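Local coordinates for chromosomal replication initiator protein DnaA (Aquifex aeolicus, PDB 1L8Q) that binds ATP and the chromosomal replication origin, and is thought to start and regulate bacterial DNA replication by assembling an initiation complex on oriC, at residues G58-A61 against K62-G65; E220-E223 against R224-D228; S273-L276 against I277-A280. All coordinates share one frame; numbering follows the deposited sequence.

Overall arrangement
All three contacts are local, made between residues a few positions apart, and they follow one another along the chain. Contact 1 ends helix 50-63 in the AAA+ region, with its centre about 48 Å from that of contact 2 and about 43 Å from that of contact 3, on the opposite side of the chain's centre. The other two both lie in domain IV, centres about 13 Å apart: contact 2 on an exposed, charged part of helix 216-241, contact 3 where helix 276-282 starts. Contacts 1 and 3 are partly buried, contact 2 superficial. A three-residue salt-bridge network marks contact 1, a single lysine-glutamate bridge and a water link contact 2, whereas capping and apolar packing shape contact 3. E226 OE1 and E278 OE2, 4.2 Å apart, bring like charges together between the last two.

Contact 1: G58-A61 against K62-G65; sequences GNEA and KKRG
The last helical turns run through i to i+4 backbone bonds, K62 N to G58 O (2.9 Å) and K63 N to N59 O (2.9 Å), before G65, at a positive phi of 111°, ends helix 50-63 in a Schellman motif. This is the helix that carries the nucleotide-binding K50 and T51 at its other end, so the contact closes the far end of a core element of the AAA+ fold. On its outer face E60, K63 and R64 form a salt-bridge network. The carboxylate of E60 splits its oxygens between two cations: OE1 takes NH1 of R64 at 2.8 Å, met nearly along the C-O bond but tilted 33° out of the guanidinium plane, while OE2 has a weaker bridge to NZ of K63 at 3.3 Å. Carboxylate and guanidinium planes are almost perpendicular, 88° apart. With alanine in place of E60, R64 and K63 would probably lose the anion that they share. R64 NH2 also bridges E31. K62 sends its own amine to D2, and N59 turns back to the carbonyl of Y8. The chain of R64 bends twice, at chi2 and chi3, and so places its NH1 at E60 OE1.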
ATOM      1  N   GLY A  58      10.854  16.515   7.279  1.00 26.32           N
ATOM      2  CA  GLY A  58      10.627  17.060   8.593  1.00 26.72           C
ATOM      3  C   GLY A  58      11.878  16.992   9.439  1.00 27.31           C
ATOM      4  O   GLY A  58      12.256  17.964  10.084  1.00 27.45           O
ATOM      5  N   ASN A  59      12.537  15.845   9.439  1.00 27.65           N
ATOM      6  CA  ASN A  59      13.751  15.718  10.228  1.00 28.38           C
ATOM      7  C   ASN A  59      14.809  16.730   9.814  1.00 29.06           C
ATOM      8  O   ASN A  59      15.502  17.285  10.668  1.00 29.42           O
ATOM      9  CB  ASN A  59      14.308  14.296  10.184  1.00 28.10           C
ATOM     10  CG  ASN A  59      13.458  13.328  10.954  1.00 27.24           C
ATOM     11  OD1 ASN A  59      12.816  13.699  11.930  1.00 28.27           O
ATOM     12  ND2 ASN A  59      13.423  12.088  10.509  1.00 26.06           N
ATOM     13  N   GLU A  60      14.922  16.971   8.510  1.00 29.27           N
ATOM     14  CA  GLU A  60      15.859  17.954   7.993  1.00 30.32           C
ATOM     15  C   GLU A  60      15.508  19.345   8.481  1.00 31.03           C
ATOM     16  O   GLU A  60      16.358  20.057   9.025  1.00 31.04           O
ATOM     17  CB  GLU A  60      15.848  17.961   6.469  1.00 30.31           C
ATOM     18  CG  GLU A  60      17.083  17.382   5.830  1.00 32.16           C
ATOM     19  CD  GLU A  60      18.317  18.207   6.103  1.00 35.25           C
ATOM     20  OE1 GLU A  60      18.375  19.360   5.633  1.00 37.68           O
ATOM     21  OE2 GLU A  60      19.235  17.701   6.785  1.00 36.16           O
ATOM     22  N   ALA A  61      14.257  19.743   8.271  1.00 31.56           N
ATOM     23  CA  ALA A  61      13.833  21.075   8.657  1.00 32.44           C
ATOM     24  C   ALA A  61      14.049  21.294  10.157  1.00 33.10           C
ATOM     25  O   ALA A  61      14.362  22.404  10.597  1.00 33.18           O
ATOM     26  CB  ALA A  61      12.384  21.308   8.274  1.00 32.16           C
ATOM     27  N   LYS A  62      13.908  20.232  10.939  1.00 33.73           N
ATOM     28  CA  LYS A  62      14.063  20.363  12.379  1.00 35.04           C
ATOM     29  C   LYS A  62      15.530  20.483  12.747  1.00 35.20           C
ATOM     30  O   LYS A  62      15.913  21.279  13.601  1.00 34.96           O
ATOM     31  CB  LYS A  62      13.434  19.179  13.110  1.00 35.32           C
ATOM     32  CG  LYS A  62      13.349  19.387  14.599  1.00 37.18           C
ATOM     33  CD  LYS A  62      12.499  18.328  15.261  1.00 40.80           C
ATOM     34  CE  LYS A  62      13.280  17.043  15.433  1.00 43.00           C
ATOM     35  NZ  LYS A  62      12.665  16.178  16.474  1.00 44.48           N
ATOM     36  N   LYS A  63      16.345  19.679  12.086  1.00 35.71           N
ATOM     37  CA  LYS A  63      17.775  19.693  12.307  1.00 36.26           C
ATOM     38  C   LYS A  63      18.343  21.052  11.907  1.00 36.16           C
ATOM     39  O   LYS A  63      19.431  21.429  12.325  1.00 36.20           O
ATOM     40  CB  LYS A  63      18.432  18.554  11.519  1.00 36.47           C
ATOM     41  CG  LYS A  63      19.924  18.707  11.253  1.00 38.51           C
ATOM     42  CD  LYS A  63      20.501  17.428  10.640  1.00 41.95           C
ATOM     43  CE  LYS A  63      19.415  16.637   9.920  1.00 45.06           C
ATOM     44  NZ  LYS A  63      19.954  15.497   9.117  1.00 48.29           N
ATOM     45  N   ARG A  64      17.583  21.793  11.108  1.00 36.14           N
ATOM     46  CA  ARG A  64      18.007  23.112  10.666  1.00 35.81           C
ATOM     47  C   ARG A  64      17.459  24.193  11.577  1.00 35.26           C
ATOM     48  O   ARG A  64      17.868  25.351  11.481  1.00 35.31           O
ATOM     49  CB  ARG A  64      17.586  23.363   9.220  1.00 36.04           C
ATOM     50  CG  ARG A  64      18.594  22.877   8.207  1.00 37.18           C
ATOM     51  CD  ARG A  64      17.987  22.148   7.023  1.00 39.92           C
ATOM     52  NE  ARG A  64      17.650  23.043   5.924  1.00 41.69           N
ATOM     53  CZ  ARG A  64      18.082  22.881   4.684  1.00 42.74           C
ATOM     54  NH1 ARG A  64      18.875  21.857   4.379  1.00 42.68           N
ATOM     55  NH2 ARG A  64      17.727  23.746   3.747  1.00 43.64           N
ATOM     56  N   GLY A  65      16.527  23.812  12.455  1.00 34.47           N
ATOM     57  CA  GLY A  65      15.959  24.735  13.425  1.00 33.32           C
ATOM     58  C   GLY A  65      14.499  25.125  13.229  1.00 32.81           C
ATOM     59  O   GLY A  65      13.967  25.914  14.017  1.00 32.63           O
TER

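Contact 2: E220-E223 against R224-D228; sequences ERKE and RKERD
R224 follows E220 by one helical turn, its N bonded to E220 O at 2.9 Å, and the same i to i+4 pattern continues through this exposed, charged part of helix 216-241, in the dsDNA-binding domain IV. The bent side chain of R224 folds back along the helix; E220 O lies over one face of its guanidinium, and NH2 is 3.8 Å from R221 CA. K225 lies alongside R221 and points the same way; CE of the lysine sits at the edge of the R221 guanidinium, 3.4 Å from NH1, and this brings like charges near each other. E226 makes the ion pair of the contact: K222 NZ reaches its OE2 at 2.7 Å, on the anti lone pair. K222 gets there because CG stands opposite the backbone N (chi1 -176°) and the chain then curls at chi2 and chi4. The carboxylate of E223, by contrast, is bound by Y193 OH and K207 NZ. At R227, E223 O lies 3.6 Å above one face of the guanidinium, offset toward its rim. At the edge of that group a water accepts from R227 NH2 at 2.8 Å and donates to E220 O at 3.0 Å.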
ATOM      1  N   GLU A 220      11.653 -22.277   0.175  1.00 26.11           N
ATOM      2  CA  GLU A 220      11.406 -22.786  -1.168  1.00 27.44           C
ATOM      3  C   GLU A 220      10.623 -24.093  -1.110  1.00 28.02           C
ATOM      4  O   GLU A 220       9.657 -24.287  -1.865  1.00 28.32           O
ATOM      5  CB  GLU A 220      12.710 -22.936  -1.954  1.00 27.67           C
ATOM      6  CG  GLU A 220      13.282 -21.595  -2.409  1.00 29.04           C
ATOM      7  CD  GLU A 220      14.572 -21.726  -3.180  1.00 31.38           C
ATOM      8  OE1 GLU A 220      14.636 -21.199  -4.307  1.00 33.18           O
ATOM      9  OE2 GLU A 220      15.531 -22.338  -2.661  1.00 31.40           O
ATOM     10  N   ARG A 221      10.993 -24.962  -0.178  1.00 28.44           N
ATOM     11  CA  ARG A 221      10.290 -26.216  -0.011  1.00 29.37           C
ATOM     12  C   ARG A 221       8.847 -25.989   0.416  1.00 30.71           C
ATOM     13  O   ARG A 221       7.917 -26.549  -0.170  1.00 31.03           O
ATOM     14  CB  ARG A 221      10.999 -27.083   1.013  1.00 29.24           C
ATOM     15  CG  ARG A 221      10.614 -28.551   0.968  1.00 28.05           C
ATOM     16  CD  ARG A 221      11.170 -29.359   2.116  1.00 27.39           C
ATOM     17  NE  ARG A 221      11.026 -30.800   1.919  1.00 27.43           N
ATOM     18  CZ  ARG A 221       9.919 -31.487   2.181  1.00 26.11           C
ATOM     19  NH1 ARG A 221       8.850 -30.865   2.644  1.00 25.60           N
ATOM     20  NH2 ARG A 221       9.880 -32.799   1.976  1.00 25.09           N
ATOM     21  N   LYS A 222       8.657 -25.158   1.432  1.00 31.98           N
ATOM     22  CA  LYS A 222       7.325 -24.880   1.917  1.00 33.30           C
ATOM     23  C   LYS A 222       6.488 -24.308   0.790  1.00 34.37           C
ATOM     24  O   LYS A 222       5.342 -24.726   0.585  1.00 34.37           O
ATOM     25  CB  LYS A 222       7.363 -23.935   3.126  1.00 33.45           C
ATOM     26  CG  LYS A 222       5.991 -23.656   3.772  1.00 33.86           C
ATOM     27  CD  LYS A 222       5.179 -24.934   3.949  1.00 34.91           C
ATOM     28  CE  LYS A 222       4.014 -24.735   4.939  1.00 36.02           C
ATOM     29  NZ  LYS A 222       2.980 -23.741   4.461  1.00 37.98           N
ATOM     30  N   GLU A 223       7.057 -23.374   0.030  1.00 35.53           N
ATOM     31  CA  GLU A 223       6.265 -22.732  -1.023  1.00 36.74           C
ATOM     32  C   GLU A 223       5.946 -23.689  -2.164  1.00 37.88           C
ATOM     33  O   GLU A 223       4.897 -23.605  -2.787  1.00 37.70           O
ATOM     34  CB  GLU A 223       6.907 -21.422  -1.492  1.00 35.99           C
ATOM     35  CG  GLU A 223       6.692 -20.314  -0.488  1.00 35.13           C
ATOM     36  CD  GLU A 223       7.223 -18.985  -0.933  1.00 37.23           C
ATOM     37  OE1 GLU A 223       8.066 -18.945  -1.863  1.00 38.44           O
ATOM     38  OE2 GLU A 223       6.806 -17.969  -0.339  1.00 38.91           O
ATOM     39  N   ARG A 224       6.839 -24.636  -2.398  1.00 39.83           N
ATOM     40  CA  ARG A 224       6.609 -25.648  -3.424  1.00 41.70           C
ATOM     41  C   ARG A 224       5.436 -26.517  -3.020  1.00 42.45           C
ATOM     42  O   ARG A 224       4.560 -26.839  -3.836  1.00 42.31           O
ATOM     43  CB  ARG A 224       7.836 -26.529  -3.566  1.00 41.86           C
ATOM     44  CG  ARG A 224       8.037 -27.067  -4.931  1.00 43.38           C
ATOM     45  CD  ARG A 224       8.913 -28.295  -4.985  1.00 47.84           C
ATOM     46  NE  ARG A 224       9.885 -28.400  -3.882  1.00 50.34           N
ATOM     47  CZ  ARG A 224      11.134 -27.911  -3.918  1.00 50.86           C
ATOM     48  NH1 ARG A 224      11.558 -27.242  -4.983  1.00 51.56           N
ATOM     49  NH2 ARG A 224      11.956 -28.078  -2.883  1.00 49.12           N
ATOM     50  N   LYS A 225       5.432 -26.907  -1.752  1.00 43.31           N
ATOM     51  CA  LYS A 225       4.339 -27.679  -1.210  1.00 44.51           C
ATOM     52  C   LYS A 225       3.020 -26.919  -1.310  1.00 44.23           C
ATOM     53  O   LYS A 225       2.000 -27.486  -1.687  1.00 44.87           O
ATOM     54  CB  LYS A 225       4.624 -28.045   0.230  1.00 45.25           C
ATOM     55  CG  LYS A 225       5.322 -29.391   0.414  1.00 48.80           C
ATOM     56  CD  LYS A 225       4.554 -30.196   1.481  1.00 56.07           C
ATOM     57  CE  LYS A 225       5.468 -31.129   2.284  1.00 60.12           C
ATOM     58  NZ  LYS A 225       4.690 -31.951   3.269  1.00 62.04           N
ATOM     59  N   GLU A 226       3.035 -25.633  -0.990  1.00 43.83           N
ATOM     60  CA  GLU A 226       1.832 -24.843  -1.114  1.00 43.49           C
ATOM     61  C   GLU A 226       1.320 -24.880  -2.558  1.00 43.59           C
ATOM     62  O   GLU A 226       0.130 -25.121  -2.792  1.00 43.36           O
ATOM     63  CB  GLU A 226       2.053 -23.419  -0.624  1.00 43.46           C
ATOM     64  CG  GLU A 226       2.170 -23.321   0.879  1.00 43.02           C
ATOM     65  CD  GLU A 226       2.798 -22.016   1.333  1.00 45.43           C
ATOM     66  OE1 GLU A 226       2.943 -21.087   0.490  1.00 43.17           O
ATOM     67  OE2 GLU A 226       3.149 -21.914   2.545  1.00 47.42           O
ATOM     68  N   ARG A 227       2.212 -24.675  -3.523  1.00 43.65           N
ATOM     69  CA  ARG A 227       1.807 -24.745  -4.935  1.00 44.24           C
ATOM     70  C   ARG A 227       1.210 -26.096  -5.300  1.00 45.30           C
ATOM     71  O   ARG A 227       0.244 -26.166  -6.068  1.00 45.82           O
ATOM     72  CB  ARG A 227       2.956 -24.418  -5.876  1.00 43.62           C
ATOM     73  CG  ARG A 227       3.395 -22.973  -5.812  1.00 43.17           C
ATOM     74  CD  ARG A 227       4.315 -22.548  -6.928  1.00 42.06           C
ATOM     75  NE  ARG A 227       5.598 -23.249  -6.900  1.00 42.06           N
ATOM     76  CZ  ARG A 227       6.659 -22.845  -6.206  1.00 40.57           C
ATOM     77  NH1 ARG A 227       6.594 -21.742  -5.462  1.00 40.47           N
ATOM     78  NH2 ARG A 227       7.781 -23.542  -6.257  1.00 37.87           N
ATOM     79  N   ASP A 228       1.773 -27.169  -4.750  1.00 46.29           N
ATOM     80  CA  ASP A 228       1.262 -28.506  -5.019  1.00 47.28           C
ATOM     81  C   ASP A 228      -0.166 -28.594  -4.539  1.00 47.94           C
ATOM     82  O   ASP A 228      -1.032 -29.145  -5.220  1.00 48.34           O
ATOM     83  CB  ASP A 228       2.086 -29.581  -4.298  1.00 47.46           C
ATOM     84  CG  ASP A 228       3.478 -29.785  -4.908  1.00 48.93           C
ATOM     85  OD1 ASP A 228       3.734 -29.357  -6.068  1.00 49.90           O
ATOM     86  OD2 ASP A 228       4.390 -30.380  -4.287  1.00 50.68           O
TER
HETATM   87  O   HOH W   1       9.965 -23.005  -4.567  1.00 38.73           O

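Contact 3: S273-L276 against I277-A280; sequences SASL and IEIA
S275 and E278 face each other across the first turn of helix 276-282 in a capping box, in which each side chain serves the other's backbone amide. The extended E278 side chain reaches back to the loop, and its OE1 accepts from S275 N at 3.0 Å, the N-H arriving from above the carboxylate plane, 42° out of it, with a nearly straight approach of 159°. In return S275, the N-cap residue, offers OG to E278 N, a weak bond at 3.5 Å. Its chi1 of 46° tucks the hydroxyl between its own backbone N and carbonyl carbon, which brings OG within weak bonding distance of that amide. The backbone continues the turn with I279 N on S275 O and A280 N on L276 O.

The second pair is apolar. I279 has CG1 opposite its carbonyl carbon, beside its own N, and this carries the branch back to the loop, where CG1 packs on A274 CB at 3.7 Å and CD1 lies 3.3 Å from A274 O. The same isoleucine leans on M265, C268 and R269 of helix 258-272, while L276 turns to V291 and I292 of helix 290-300. I279 and L276 thus join helix 276-282 to both neighbours, consistent with its being the first helix of the helix-turn-helix.

The A274 carbonyl is bonded by R269 NH1. The chemistry is thus of two kinds: one firm and one weak bond engage the amides of S275 and E278 at the helix start, where the E278 carboxylate would probably interact favourably with the helix dipole, and aliphatic contacts anchor the turn to helix 258-272.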
ATOM      1  N   SER A 273      -5.743 -20.384   1.866  1.00 51.40           N
ATOM      2  CA  SER A 273      -5.230 -19.061   2.242  1.00 51.85           C
ATOM      3  C   SER A 273      -4.129 -18.585   1.313  1.00 51.26           C
ATOM      4  O   SER A 273      -3.127 -18.055   1.765  1.00 51.28           O
ATOM      5  CB  SER A 273      -4.693 -19.084   3.671  1.00 51.87           C
ATOM      6  OG  SER A 273      -5.762 -19.116   4.601  1.00 54.82           O
ATOM      7  N   ALA A 274      -4.308 -18.800   0.018  1.00 50.98           N
ATOM      8  CA  ALA A 274      -3.333 -18.358  -0.959  1.00 50.79           C
ATOM      9  C   ALA A 274      -3.602 -16.923  -1.359  1.00 50.95           C
ATOM     10  O   ALA A 274      -4.745 -16.516  -1.531  1.00 51.25           O
ATOM     11  CB  ALA A 274      -3.357 -19.253  -2.167  1.00 50.49           C
ATOM     12  N   SER A 275      -2.549 -16.148  -1.505  1.00 51.15           N
ATOM     13  CA  SER A 275      -2.711 -14.764  -1.897  1.00 51.27           C
ATOM     14  C   SER A 275      -3.194 -14.688  -3.330  1.00 51.32           C
ATOM     15  O   SER A 275      -3.079 -15.664  -4.076  1.00 50.78           O
ATOM     16  CB  SER A 275      -1.394 -14.005  -1.737  1.00 51.15           C
ATOM     17  OG  SER A 275      -0.327 -14.747  -2.283  1.00 50.43           O
ATOM     18  N   LEU A 276      -3.745 -13.526  -3.700  1.00 51.75           N
ATOM     19  CA  LEU A 276      -4.210 -13.268  -5.055  1.00 51.93           C
ATOM     20  C   LEU A 276      -3.101 -13.607  -6.027  1.00 52.20           C
ATOM     21  O   LEU A 276      -3.263 -14.451  -6.906  1.00 51.81           O
ATOM     22  CB  LEU A 276      -4.595 -11.798  -5.212  1.00 51.98           C
ATOM     23  CG  LEU A 276      -5.659 -11.244  -4.265  1.00 52.33           C
ATOM     24  CD1 LEU A 276      -5.729  -9.728  -4.373  1.00 51.89           C
ATOM     25  CD2 LEU A 276      -7.022 -11.880  -4.550  1.00 52.22           C
ATOM     26  N   ILE A 277      -1.958 -12.955  -5.850  1.00 52.97           N
ATOM     27  CA  ILE A 277      -0.811 -13.207  -6.700  1.00 53.79           C
ATOM     28  C   ILE A 277      -0.594 -14.704  -6.831  1.00 54.18           C
ATOM     29  O   ILE A 277      -0.512 -15.222  -7.940  1.00 54.02           O
ATOM     30  CB  ILE A 277       0.444 -12.529  -6.137  1.00 54.08           C
ATOM     31  CG1 ILE A 277       0.220 -11.021  -6.003  1.00 54.81           C
ATOM     32  CG2 ILE A 277       1.643 -12.800  -7.042  1.00 53.91           C
ATOM     33  CD1 ILE A 277       0.844 -10.203  -7.121  1.00 55.26           C
ATOM     34  N   GLU A 278      -0.522 -15.397  -5.692  1.00 54.92           N
ATOM     35  CA  GLU A 278      -0.309 -16.850  -5.679  1.00 55.55           C
ATOM     36  C   GLU A 278      -1.372 -17.591  -6.470  1.00 56.41           C
ATOM     37  O   GLU A 278      -1.060 -18.467  -7.270  1.00 56.18           O
ATOM     38  CB  GLU A 278      -0.250 -17.390  -4.245  1.00 55.39           C
ATOM     39  CG  GLU A 278       1.141 -17.376  -3.625  1.00 54.64           C
ATOM     40  CD  GLU A 278       1.122 -17.532  -2.111  1.00 54.00           C
ATOM     41  OE1 GLU A 278       0.029 -17.770  -1.537  1.00 52.52           O
ATOM     42  OE2 GLU A 278       2.205 -17.409  -1.492  1.00 53.59           O
ATOM     43  N   ILE A 279      -2.632 -17.252  -6.232  1.00 57.69           N
ATOM     44  CA  ILE A 279      -3.719 -17.868  -6.963  1.00 59.11           C
ATOM     45  C   ILE A 279      -3.573 -17.543  -8.443  1.00 60.31           C
ATOM     46  O   ILE A 279      -3.684 -18.423  -9.289  1.00 60.48           O
ATOM     47  CB  ILE A 279      -5.073 -17.378  -6.435  1.00 58.97           C
ATOM     48  CG1 ILE A 279      -5.207 -17.697  -4.950  1.00 58.66           C
ATOM     49  CG2 ILE A 279      -6.208 -18.018  -7.211  1.00 59.01           C
ATOM     50  CD1 ILE A 279      -6.384 -17.038  -4.302  1.00 58.43           C
ATOM     51  N   ALA A 280      -3.303 -16.281  -8.753  1.00 61.84           N
ATOM     52  CA  ALA A 280      -3.132 -15.875 -10.142  1.00 63.62           C
ATOM     53  C   ALA A 280      -2.043 -16.709 -10.796  1.00 64.98           C
ATOM     54  O   ALA A 280      -2.212 -17.206 -11.900  1.00 64.80           O
ATOM     55  CB  ALA A 280      -2.810 -14.388 -10.242  1.00 63.38           C
TER